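Putative retaining b-glycosidase (Saccharophagus degradans, PDB 5A95) probably hydrolyses mixed-linkage beta-1,3-1,4-glucans with retention of anomeric configuration, as a glycoside hydrolase of family 5, subfamily 26. Local coordinates at residues H142-L147 with P155-T160; A289-W294 with T328-D333; D298-H303 with S337-N342. The protein carries 1 engineered substitution. All coordinates share one frame; numbering follows the deposited sequence.

Contact 1 (H142-L147 with P155-T160). With BGC (beta-D-glucopyranose), chain D; BGC (beta-D-glucopyranose), chain B.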
loop_
_atom_site.group_PDB
_atom_site.type_symbol
_atom_site.label_atom_id
_atom_site.label_comp_id
_atom_site.label_asym_id
_atom_site.label_seq_id
_atom_site.Cartn_x
_atom_site.Cartn_y
_atom_site.Cartn_z
ATOM N N HIS A 142 -6.969 3.214 17.250
ATOM C CA HIS A 142 -8.327 2.711 17.409
ATOM C C HIS A 142 -8.938 2.337 16.059
ATOM O O HIS A 142 -9.757 3.058 15.483
ATOM C CB HIS A 142 -9.182 3.707 18.167
ATOM C CG HIS A 142 -10.432 3.126 18.705
ATOM N ND1 HIS A 142 -10.492 2.497 19.920
ATOM C CD2 HIS A 142 -11.675 3.047 18.178
ATOM C CE1 HIS A 142 -11.725 2.086 20.133
ATOM N NE2 HIS A 142 -12.464 2.407 19.091
ATOM N N SER A 143 -8.542 1.170 15.585
ATOM C CA SER A 143 -9.104 0.565 14.413
ATOM C C SER A 143 -9.793 -0.746 14.806
ATOM O O SER A 143 -9.603 -1.286 15.899
ATOM C CB SER A 143 -8.014 0.356 13.360
ATOM O OG SER A 143 -8.542 -0.222 12.172
ATOM N N ILE A 144 -10.642 -1.231 13.906
ATOM C CA ILE A 144 -11.441 -2.441 14.076
ATOM C C ILE A 144 -11.405 -3.149 12.738
ATOM O O ILE A 144 -11.916 -2.601 11.739
ATOM C CB ILE A 144 -12.907 -2.140 14.461
ATOM C CG1 ILE A 144 -12.989 -1.268 15.712
ATOM C CG2 ILE A 144 -13.645 -3.463 14.657
ATOM C CD1 ILE A 144 -14.391 -0.990 16.191
ATOM N N GLY A 145 -10.784 -4.325 12.681
ATOM C CA GLY A 145 -10.672 -5.059 11.452
ATOM C C GLY A 145 -9.394 -5.863 11.385
ATOM O O GLY A 145 -8.843 -6.253 12.436
ATOM N N TYR A 146 -8.912 -6.108 10.172
ATOM C CA TYR A 146 -7.806 -7.026 9.958
ATOM C C TYR A 146 -6.699 -6.305 9.228
ATOM O O TYR A 146 -6.727 -6.123 7.998
ATOM C CB TYR A 146 -8.275 -8.296 9.187
ATOM C CG TYR A 146 -7.348 -9.463 9.358
ATOM C CD1 TYR A 146 -7.056 -9.933 10.630
ATOM C CD2 TYR A 146 -6.715 -10.052 8.284
ATOM C CE1 TYR A 146 -6.182 -10.970 10.839
ATOM C CE2 TYR A 146 -5.840 -11.112 8.485
ATOM C CZ TYR A 146 -5.572 -11.554 9.770
ATOM O OH TYR A 146 -4.698 -12.589 10.047
ATOM N N LEU A 147 -5.709 -5.883 10.007
ATOM C CA LEU A 147 -4.642 -5.080 9.466
ATOM C C LEU A 147 -3.859 -5.777 8.341
ATOM O O LEU A 147 -3.499 -5.140 7.358
ATOM C CB LEU A 147 -3.729 -4.573 10.593
ATOM C CG LEU A 147 -2.602 -3.650 10.195
ATOM C CD1 LEU A 147 -3.112 -2.384 9.523
ATOM C CD2 LEU A 147 -1.764 -3.300 11.409
ATOM N N PRO A 155 -15.314 2.730 7.604
ATOM C CA PRO A 155 -14.263 3.669 7.151
ATOM C C PRO A 155 -13.618 4.563 8.211
ATOM O O PRO A 155 -12.477 4.990 8.050
ATOM C CB PRO A 155 -14.957 4.476 6.044
ATOM C CG PRO A 155 -16.088 3.611 5.583
ATOM C CD PRO A 155 -16.527 2.801 6.764
ATOM N N MET A 156 -14.287 4.799 9.336
ATOM C CA MET A 156 -13.654 5.613 10.366
ATOM C C MET A 156 -12.395 4.934 10.942
ATOM O O MET A 156 -11.511 5.612 11.504
ATOM C CB MET A 156 -14.624 5.989 11.483
ATOM C CG MET A 156 -15.100 4.829 12.354
ATOM S SD MET A 156 -16.169 5.393 13.710
ATOM C CE MET A 156 -17.682 5.672 12.832
ATOM N N TYR A 157 -12.321 3.615 10.773
ATOM C CA TYR A 157 -11.237 2.814 11.240
ATOM C C TYR A 157 -10.190 2.505 10.173
ATOM O O TYR A 157 -9.189 1.831 10.438
ATOM C CB TYR A 157 -11.791 1.491 11.774
ATOM C CG TYR A 157 -12.869 1.696 12.811
ATOM C CD1 TYR A 157 -12.648 2.462 13.952
ATOM C CD2 TYR A 157 -14.105 1.123 12.650
ATOM C CE1 TYR A 157 -13.679 2.673 14.873
ATOM C CE2 TYR A 157 -15.130 1.304 13.569
ATOM C CZ TYR A 157 -14.921 2.093 14.683
ATOM O OH TYR A 157 -15.936 2.303 15.593
ATOM N N ASP A 158 -10.408 2.959 8.947
ATOM C CA ASP A 158 -9.574 2.563 7.817
ATOM C C ASP A 158 -8.139 3.036 7.989
ATOM O O ASP A 158 -7.890 4.179 8.338
ATOM C CB ASP A 158 -10.141 3.157 6.517
ATOM C CG ASP A 158 -9.454 2.623 5.279
ATOM O OD1 ASP A 158 -9.367 1.412 5.155
ATOM O OD2 ASP A 158 -9.037 3.378 4.410
ATOM N N THR A 159 -7.206 2.122 7.719
ATOM C CA THR A 159 -5.806 2.412 7.829
ATOM C C THR A 159 -5.031 1.472 6.921
ATOM O O THR A 159 -5.617 0.670 6.177
ATOM C CB THR A 159 -5.325 2.390 9.317
ATOM O OG1 THR A 159 -3.962 2.850 9.408
ATOM C CG2 THR A 159 -5.447 1.014 9.973
ATOM N N THR A 160 -3.720 1.601 6.942
ATOM C CA THR A 160 -2.823 0.720 6.206
ATOM C C THR A 160 -1.710 0.304 7.154
ATOM O O THR A 160 -1.494 0.918 8.204
ATOM C CB THR A 160 -2.178 1.427 5.002
ATOM O OG1 THR A 160 -1.390 2.534 5.470
ATOM C CG2 THR A 160 -3.209 1.897 4.002
HETATM C C2 BGC D . -15.620 -0.355 19.539
HETATM C C3 BGC D . -16.080 1.034 19.978
HETATM C C4 BGC D . -17.612 1.068 20.033
HETATM C C5 BGC D . -18.119 -0.051 20.921
HETATM C C6 BGC D . -19.625 -0.061 21.041
HETATM C C1 BGC D . -16.353 -1.502 20.228
HETATM O O1 BGC D . -16.293 -2.704 19.502
HETATM O O2 BGC D . -14.159 -0.468 19.707
HETATM O O3 BGC D . -15.479 2.006 19.065
HETATM O O4 BGC D . -18.191 2.301 20.483
HETATM O O5 BGC D . -17.739 -1.270 20.292
HETATM O O6 BGC D . -19.938 -1.272 21.731
HETATM C C2 BGC B . -19.801 3.984 19.910
HETATM C C3 BGC B . -20.249 4.833 18.734
HETATM C C4 BGC B . -19.085 5.590 18.134
HETATM C C5 BGC B . -17.927 4.645 17.820
HETATM C C6 BGC B . -16.655 5.356 17.436
HETATM C C1 BGC B . -18.691 3.077 19.409
HETATM O O2 BGC B . -20.934 3.243 20.358
HETATM O O3 BGC B . -21.219 5.779 19.202
HETATM O O4 BGC B . -19.512 6.205 16.922
HETATM O O5 BGC B . -17.610 3.878 18.967
HETATM O O6 BGC B . -15.628 4.400 17.191
#

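Contact 2 (A289-W294 with T328-D333). Engineered in segment 289-294: Gln291 (natural residue Glu). With BGC (beta-D-glucopyranose), chain D.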
loop_
_atom_site.group_PDB
_atom_site.type_symbol
_atom_site.label_atom_id
_atom_site.label_comp_id
_atom_site.label_asym_id
_atom_site.label_seq_id
_atom_site.Cartn_x
_atom_site.Cartn_y
_atom_site.Cartn_z
ATOM N N ALA A 289 -8.053 -4.764 30.530
ATOM C CA ALA A 289 -9.357 -4.783 29.895
ATOM C C ALA A 289 -9.641 -3.368 29.404
ATOM O O ALA A 289 -10.245 -2.564 30.125
ATOM C CB ALA A 289 -10.393 -5.294 30.880
ATOM N N THR A 290 -9.145 -3.045 28.201
ATOM C CA THR A 290 -9.181 -1.663 27.750
ATOM C C THR A 290 -10.533 -1.167 27.232
ATOM O O THR A 290 -10.682 0.026 26.999
ATOM C CB THR A 290 -8.083 -1.369 26.729
ATOM O OG1 THR A 290 -8.091 -2.387 25.729
ATOM C CG2 THR A 290 -6.725 -1.261 27.370
ATOM N N GLN A 291 -11.482 -2.083 27.087
ATOM C CA GLN A 291 -12.895 -1.745 26.915
ATOM C C GLN A 291 -13.695 -2.779 27.648
ATOM O O GLN A 291 -13.430 -3.980 27.581
ATOM C CB GLN A 291 -13.334 -1.697 25.455
ATOM C CG GLN A 291 -12.634 -0.593 24.715
ATOM C CD GLN A 291 -13.095 -0.359 23.298
ATOM O OE1 GLN A 291 -12.373 0.241 22.521
ATOM N NE2 GLN A 291 -14.314 -0.713 22.999
ATOM N N LEU A 292 -14.690 -2.285 28.360
ATOM C CA LEU A 292 -15.697 -3.062 29.069
ATOM C C LEU A 292 -16.822 -2.091 29.406
ATOM O O LEU A 292 -16.626 -0.887 29.385
ATOM C CB LEU A 292 -15.133 -3.735 30.327
ATOM C CG LEU A 292 -14.797 -2.856 31.515
ATOM C CD1 LEU A 292 -14.810 -3.630 32.824
ATOM C CD2 LEU A 292 -13.443 -2.175 31.338
ATOM N N GLY A 293 -17.970 -2.610 29.787
ATOM C CA GLY A 293 -19.104 -1.792 30.178
ATOM C C GLY A 293 -20.410 -2.321 29.626
ATOM O O GLY A 293 -20.410 -3.286 28.893
ATOM N N TRP A 294 -21.512 -1.672 29.997
ATOM C CA TRP A 294 -22.814 -2.108 29.546
ATOM C C TRP A 294 -23.813 -0.979 29.559
ATOM O O TRP A 294 -23.597 0.053 30.178
ATOM C CB TRP A 294 -23.381 -3.246 30.422
ATOM C CG TRP A 294 -24.055 -2.768 31.693
ATOM C CD1 TRP A 294 -25.409 -2.547 31.861
ATOM C CD2 TRP A 294 -23.453 -2.413 32.954
ATOM N NE1 TRP A 294 -25.664 -2.098 33.138
ATOM C CE2 TRP A 294 -24.488 -2.018 33.832
ATOM C CE3 TRP A 294 -22.136 -2.418 33.439
ATOM C CZ2 TRP A 294 -24.235 -1.627 35.150
ATOM C CZ3 TRP A 294 -21.904 -2.038 34.738
ATOM C CH2 TRP A 294 -22.945 -1.652 35.587
ATOM N N THR A 328 -9.957 -0.067 31.679
ATOM C CA THR A 328 -10.463 1.241 31.326
ATOM C C THR A 328 -11.862 1.096 30.728
ATOM O O THR A 328 -12.044 0.544 29.641
ATOM C CB THR A 328 -9.554 2.011 30.364
ATOM O OG1 THR A 328 -9.238 1.248 29.207
ATOM C CG2 THR A 328 -8.264 2.423 31.035
ATOM N N VAL A 329 -12.871 1.612 31.436
ATOM C CA VAL A 329 -14.255 1.459 31.052
ATOM C C VAL A 329 -14.520 2.262 29.763
ATOM O O VAL A 329 -13.961 3.351 29.562
ATOM C CB VAL A 329 -15.175 1.992 32.169
ATOM C CG1 VAL A 329 -16.651 1.835 31.833
ATOM C CG2 VAL A 329 -14.882 1.279 33.482
ATOM N N TRP A 330 -15.405 1.734 28.920
ATOM C CA TRP A 330 -15.870 2.423 27.712
ATOM C C TRP A 330 -17.319 2.872 27.958
ATOM O O TRP A 330 -18.151 2.020 28.224
ATOM C CB TRP A 330 -15.803 1.461 26.485
ATOM C CG TRP A 330 -16.257 2.094 25.195
ATOM C CD1 TRP A 330 -17.544 2.231 24.766
ATOM C CD2 TRP A 330 -15.443 2.769 24.238
ATOM N NE1 TRP A 330 -17.575 2.896 23.563
ATOM C CE2 TRP A 330 -16.296 3.248 23.220
ATOM C CE3 TRP A 330 -14.068 2.998 24.133
ATOM C CZ2 TRP A 330 -15.822 3.963 22.117
ATOM C CZ3 TRP A 330 -13.594 3.700 23.053
ATOM C CH2 TRP A 330 -14.466 4.163 22.036
ATOM N N VAL A 331 -17.653 4.167 27.842
ATOM C CA VAL A 331 -16.756 5.293 27.533
ATOM C C VAL A 331 -17.261 6.529 28.291
ATOM O O VAL A 331 -18.475 6.698 28.456
ATOM C CB VAL A 331 -16.712 5.562 26.005
ATOM C CG1 VAL A 331 -18.098 5.787 25.442
ATOM C CG2 VAL A 331 -15.785 6.719 25.657
ATOM N N PHE A 332 -16.344 7.375 28.749
ATOM C CA PHE A 332 -16.689 8.581 29.484
ATOM C C PHE A 332 -16.969 9.690 28.473
ATOM O O PHE A 332 -16.143 10.538 28.207
ATOM C CB PHE A 332 -15.571 8.942 30.452
ATOM C CG PHE A 332 -15.982 9.945 31.483
ATOM C CD1 PHE A 332 -16.598 9.517 32.653
ATOM C CD2 PHE A 332 -15.728 11.300 31.324
ATOM C CE1 PHE A 332 -16.954 10.426 33.632
ATOM C CE2 PHE A 332 -16.084 12.210 32.315
ATOM C CZ PHE A 332 -16.714 11.766 33.452
ATOM N N ASP A 333 -18.181 9.627 27.932
ATOM C CA ASP A 333 -18.687 10.506 26.898
ATOM C C ASP A 333 -20.195 10.414 26.958
ATOM O O ASP A 333 -20.715 9.333 27.230
ATOM C CB ASP A 333 -18.209 10.009 25.517
ATOM C CG ASP A 333 -18.445 11.023 24.436
ATOM O OD1 ASP A 333 -17.672 12.002 24.382
ATOM O OD2 ASP A 333 -19.428 10.884 23.659
HETATM C C2 BGC D . -15.620 -0.355 19.539
HETATM C C3 BGC D . -16.080 1.034 19.978
HETATM C C4 BGC D . -17.612 1.068 20.033
HETATM C C5 BGC D . -18.119 -0.051 20.921
HETATM C C6 BGC D . -19.625 -0.061 21.041
HETATM C C1 BGC D . -16.353 -1.502 20.228
HETATM O O1 BGC D . -16.293 -2.704 19.502
HETATM O O2 BGC D . -14.159 -0.468 19.707
HETATM O O3 BGC D . -15.479 2.006 19.065
HETATM O O4 BGC D . -18.191 2.301 20.483
HETATM O O5 BGC D . -17.739 -1.270 20.292
HETATM O O6 BGC D . -19.938 -1.272 21.731
#

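Contact 3 (D298-H303 with S337-N342). With BGC (beta-D-glucopyranose), chain B; BGC (beta-D-glucopyranose), chain C; BGC (beta-D-glucopyranose), chain D.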
loop_
_atom_site.group_PDB
_atom_site.type_symbol
_atom_site.label_atom_id
_atom_site.label_comp_id
_atom_site.label_asym_id
_atom_site.label_seq_id
_atom_site.Cartn_x
_atom_site.Cartn_y
_atom_site.Cartn_z
ATOM N N ASP A 298 -32.743 -1.726 26.610
ATOM C CA ASP A 298 -33.617 -0.719 26.022
ATOM C C ASP A 298 -33.021 0.676 26.166
ATOM O O ASP A 298 -33.709 1.688 25.950
ATOM C CB ASP A 298 -35.009 -0.800 26.668
ATOM C CG ASP A 298 -34.995 -0.507 28.152
ATOM O OD1 ASP A 298 -33.924 -0.393 28.760
ATOM O OD2 ASP A 298 -36.094 -0.455 28.717
ATOM N N GLY A 299 -31.738 0.737 26.514
ATOM C CA GLY A 299 -31.125 1.998 26.881
ATOM C C GLY A 299 -30.484 2.715 25.724
ATOM O O GLY A 299 -30.544 2.258 24.573
ATOM N N TYR A 300 -29.862 3.847 26.055
ATOM C CA TYR A 300 -29.227 4.712 25.087
ATOM C C TYR A 300 -28.140 3.983 24.293
ATOM O O TYR A 300 -27.179 3.419 24.835
ATOM C CB TYR A 300 -28.682 5.990 25.765
ATOM C CG TYR A 300 -27.946 6.873 24.787
ATOM C CD1 TYR A 300 -28.625 7.712 23.918
ATOM C CD2 TYR A 300 -26.560 6.855 24.717
ATOM C CE1 TYR A 300 -27.932 8.501 22.995
ATOM C CE2 TYR A 300 -25.872 7.630 23.797
ATOM C CZ TYR A 300 -26.559 8.445 22.944
ATOM O OH TYR A 300 -25.880 9.234 22.038
ATOM N N GLY A 301 -28.325 3.943 22.995
ATOM C CA GLY A 301 -27.382 3.310 22.112
ATOM C C GLY A 301 -27.194 1.817 22.257
ATOM O O GLY A 301 -26.220 1.289 21.804
ATOM N N ALA A 302 -28.155 1.122 22.872
ATOM C CA ALA A 302 -28.011 -0.295 23.161
ATOM C C ALA A 302 -27.862 -1.174 21.921
ATOM O O ALA A 302 -28.611 -1.043 20.961
ATOM C CB ALA A 302 -29.205 -0.764 23.995
ATOM N N HIS A 303 -26.909 -2.091 21.966
ATOM C CA HIS A 303 -26.588 -2.978 20.871
ATOM C C HIS A 303 -25.796 -4.170 21.425
ATOM O O HIS A 303 -25.152 -4.042 22.451
ATOM C CB HIS A 303 -25.705 -2.244 19.850
ATOM C CG HIS A 303 -24.458 -1.644 20.443
ATOM N ND1 HIS A 303 -24.447 -0.416 21.080
ATOM C CD2 HIS A 303 -23.178 -2.092 20.479
ATOM C CE1 HIS A 303 -23.220 -0.131 21.478
ATOM N NE2 HIS A 303 -22.430 -1.133 21.125
ATOM N N SER A 337 -21.543 5.336 22.924
ATOM C CA SER A 337 -22.160 4.380 23.834
ATOM C C SER A 337 -21.378 3.056 23.915
ATOM O O SER A 337 -20.620 2.717 23.011
ATOM C CB SER A 337 -23.588 4.094 23.378
ATOM O OG SER A 337 -23.593 3.486 22.108
ATOM N N PRO A 338 -21.540 2.298 25.011
ATOM C CA PRO A 338 -22.320 2.661 26.198
ATOM C C PRO A 338 -21.687 3.822 26.966
ATOM O O PRO A 338 -20.486 3.820 27.215
ATOM C CB PRO A 338 -22.316 1.376 27.031
ATOM C CG PRO A 338 -21.078 0.647 26.597
ATOM C CD PRO A 338 -21.001 0.934 25.122
ATOM N N THR A 339 -22.500 4.811 27.341
ATOM C CA THR A 339 -22.003 5.991 28.020
ATOM C C THR A 339 -21.764 5.743 29.509
ATOM O O THR A 339 -22.443 4.909 30.106
ATOM C CB THR A 339 -23.021 7.125 27.968
ATOM O OG1 THR A 339 -24.172 6.712 28.698
ATOM C CG2 THR A 339 -23.403 7.475 26.562
ATOM N N MET A 340 -20.852 6.527 30.103
ATOM C CA MET A 340 -20.713 6.623 31.554
ATOM C C MET A 340 -21.412 7.819 32.147
ATOM O O MET A 340 -21.583 7.888 33.359
ATOM C CB MET A 340 -19.246 6.679 31.977
ATOM C CG MET A 340 -18.486 5.417 31.615
ATOM S SD MET A 340 -16.771 5.437 32.153
ATOM C CE MET A 340 -17.016 5.219 33.909
ATOM N N ILE A 341 -21.763 8.766 31.289
ATOM C CA ILE A 341 -22.360 10.027 31.706
ATOM C C ILE A 341 -23.476 10.397 30.751
ATOM O O ILE A 341 -23.448 10.029 29.572
ATOM C CB ILE A 341 -21.316 11.167 31.791
ATOM C CG1 ILE A 341 -20.552 11.312 30.458
ATOM C CG2 ILE A 341 -20.404 10.964 32.994
ATOM C CD1 ILE A 341 -19.554 12.459 30.443
ATOM N N ASN A 342 -24.457 11.148 31.248
ATOM C CA ASN A 342 -25.608 11.534 30.439
ATOM C C ASN A 342 -25.450 12.909 29.818
ATOM O O ASN A 342 -26.207 13.269 28.908
ATOM C CB ASN A 342 -26.881 11.542 31.291
ATOM C CG ASN A 342 -27.161 10.202 31.939
ATOM O OD1 ASN A 342 -26.810 9.150 31.418
ATOM N ND2 ASN A 342 -27.880 10.243 33.047
HETATM C C2 BGC B . -19.801 3.984 19.910
HETATM C C3 BGC B . -20.249 4.833 18.734
HETATM C C4 BGC B . -19.085 5.590 18.134
HETATM C C5 BGC B . -17.927 4.645 17.820
HETATM C C6 BGC B . -16.655 5.356 17.436
HETATM C C1 BGC B . -18.691 3.077 19.409
HETATM O O2 BGC B . -20.934 3.243 20.358
HETATM O O3 BGC B . -21.219 5.779 19.202
HETATM O O4 BGC B . -19.512 6.205 16.922
HETATM O O5 BGC B . -17.610 3.878 18.967
HETATM O O6 BGC B . -15.628 4.400 17.191
HETATM C C2 BGC C . -23.526 6.376 19.503
HETATM C C3 BGC C . -24.943 6.201 18.997
HETATM C C4 BGC C . -24.986 6.396 17.499
HETATM C C5 BGC C . -24.014 5.441 16.836
HETATM C C6 BGC C . -23.973 5.624 15.323
HETATM C C1 BGC C . -22.559 5.496 18.757
HETATM O O2 BGC C . -23.490 6.061 20.902
HETATM O O3 BGC C . -25.775 7.186 19.603
HETATM O O4 BGC C . -26.327 6.183 17.052
HETATM O O5 BGC C . -22.698 5.697 17.337
HETATM O O6 BGC C . -23.498 6.948 15.012
HETATM C C2 BGC D . -15.620 -0.355 19.539
HETATM C C3 BGC D . -16.080 1.034 19.978
HETATM C C4 BGC D . -17.612 1.068 20.033
HETATM C C5 BGC D . -18.119 -0.051 20.921
HETATM C C6 BGC D . -19.625 -0.061 21.041
HETATM C C1 BGC D . -16.353 -1.502 20.228
HETATM O O1 BGC D . -16.293 -2.704 19.502
HETATM O O2 BGC D . -14.159 -0.468 19.707
HETATM O O3 BGC D . -15.479 2.006 19.065
HETATM O O4 BGC D . -18.191 2.301 20.483
HETATM O O5 BGC D . -17.739 -1.270 20.292
HETATM O O6 BGC D . -19.938 -1.272 21.731
HETATM O O HOH W 1 -25.259 4.110 26.665
HETATM O O HOH W 2 -25.045 2.648 19.421
#

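Contact 1 (H142-L147 with P155-T160)
The Ile144 and Tyr157 side chains run alongside each other, and their packing is the tight half of the contact. The CD1 methyl of Ile144 stands over one face of the tyrosine ring in a CH-pi contact, 3.8 Å from the centroid. Met156 CG covers the opposite face, so the ring is clamped between the two and its rotation is restricted. With CG anti to its carbonyl carbon (chi1 -54°), Tyr157 carries OH out to the sugar, where it hydrogen-bonds O6 of the chain B glucose at 2.7 Å. His142 makes a second bond to the sugar: NE2 donates to O3 of the chain D glucose over 3.0 Å, almost straight at 170°, while Asp140 hydrogen-bonds ND1. His142 O lies at the ring edge, 3.3 Å from Tyr157 CD1, buried and without a polar partner. Next to this, Ser143 OG donates to Tyr157 O at 2.8 Å and ties the Ser143 side chain to the backbone of the 3-10 segment 155-157. The other end is looser: Leu147 CD1 comes only to 3.8 Å from Thr160 C, where the chain is partly exposed, and Asp158 forms a salt bridge with Lys162 of the second subunit. The contact joins the C-terminal, substrate-facing end of (beta/alpha)8-barrel strand 136-144 to the loop between strand 151-152 and helix 161-174, beside the sugar site, with Trp232 of helix 230-233 against Ile144.

Contact 2 (A289-W294 with T328-D333)
Trp330 and Gln291, an engineered replacement of the natural glutamate, are brought together by their torsions: the tryptophan sets CG anti to the backbone N (chi1 -180°), and the glutamine, with CG anti to its carbonyl carbon (chi1 -65°), runs extended beyond CG. This is the mouth of a (beta/alpha)8 barrel, at the C-terminal ends of its neighbouring strands 287-289 and 326-329, where such barrels bind their substrates. The two side chains run in the same direction with amide and indole planes 19° apart, and Gln291 CD lies 3.6 Å from Trp330 CE3. The amide is held mainly by outside partners, Tyr256 at NE2 and Arg103 at OE1; its bond from NE2 to O2 of the chain D glucose, 3.3 Å long, is weak. Behind this front the backbones are laced together. Thr328 N donates to Ala289 O at 3.0 Å, and Trp330 N to Leu292 O at 2.9 Å, the latter nearly along the C=O axis. Thr328 OG1 reaches Thr290 O at 2.9 Å from above the carbonyl plane; Asn72 ND2 donates to the same oxygen, which therefore has two donors. Leu292 CD2 packs on the Thr328 carbonyl, while Gly293 has backbone angles that only glycine tolerates easily, and a CB there would clash with Trp330 O. A cis peptide joins Trp330 to Val331, as in related glycosidases of this clan; the indole NE1 of Trp330 donates to Ser337 O. One indole face carries both Gln291 NE2 and glucose C3, the latter 3.6 Å above the plane; Val331 CB presses on the other.

Contact 3 (D298-H303 with S337-N342)
Ser337, Tyr300 and His303 bury the most surface here; all three meet the bound sugar, and Tyr300 and His303 each reach Ser337. Ser337 sits at the centre. Its OG faces two O2 hydroxyls, 2.8 Å from that of the chain C glucose and 3.2 Å from that of chain B, and its single proton could serve either. Its backbone takes part too, for O2 of the chain B glucose donates to Ser337 O at 2.7 Å. A cis peptide leads from Ser337 into Pro338. Tyr300 comes in from the type II turn 299-302, its side chain crossing that of Thr339 at about a right angle, with the CG2 methyl of Thr339 3.7 Å from CD2 of the ring. The phenol's main partner is the carbonyl O of Asp335; O3 of the chain C glucose adds a weak bond. A water takes the Thr339 N-H and donates to Tyr300 O, bridging the backbones. With CG between the backbone N and the carbonyl carbon (chi1 55°), the His303 ring is placed to be gripped at both nitrogens: ND1 donates to Gly301 O over 2.6 Å in the plane of the ring, and NE2 shares a nearly straight bond of 2.6 Å with O6 of the chain D glucose. With a leucine in place of His303, that O6 would probably lose its imidazole partner and Gly301 O its short bond, setting the turn freer to shift. A second water joins Gly301 O to Ser337 OG. Apart from the packing of Tyr300 and His303, the two loops are linked largely through waters and sugar hydroxyls, consistent with a pocket wall that recognises the hydroxyls of successive glucose units and that the bound sugar probably helps to hold together.

In the fold
Following the chain, contact 1 comes first and closes a short loop, folding the segment that leaves barrel strand 136-144 back on itself before helix 161-174. Contacts 2 and 3 lie later and cross: segments 289-294 and 298-303 follow strand 287-289, and their partners 328-333 and 337-342 follow strand 326-329, with helix 312-323 in the intervening chain. Contact 2 joins the last two barrel strands at their ends, and contact 3 joins the loops beyond them. Val331 binds Pro338 and Met340 through the backbone, connecting the two. Contact 1 meets contact 2 where His142 packs on Gln291 and Trp330, and all three converge on the chain D glucose.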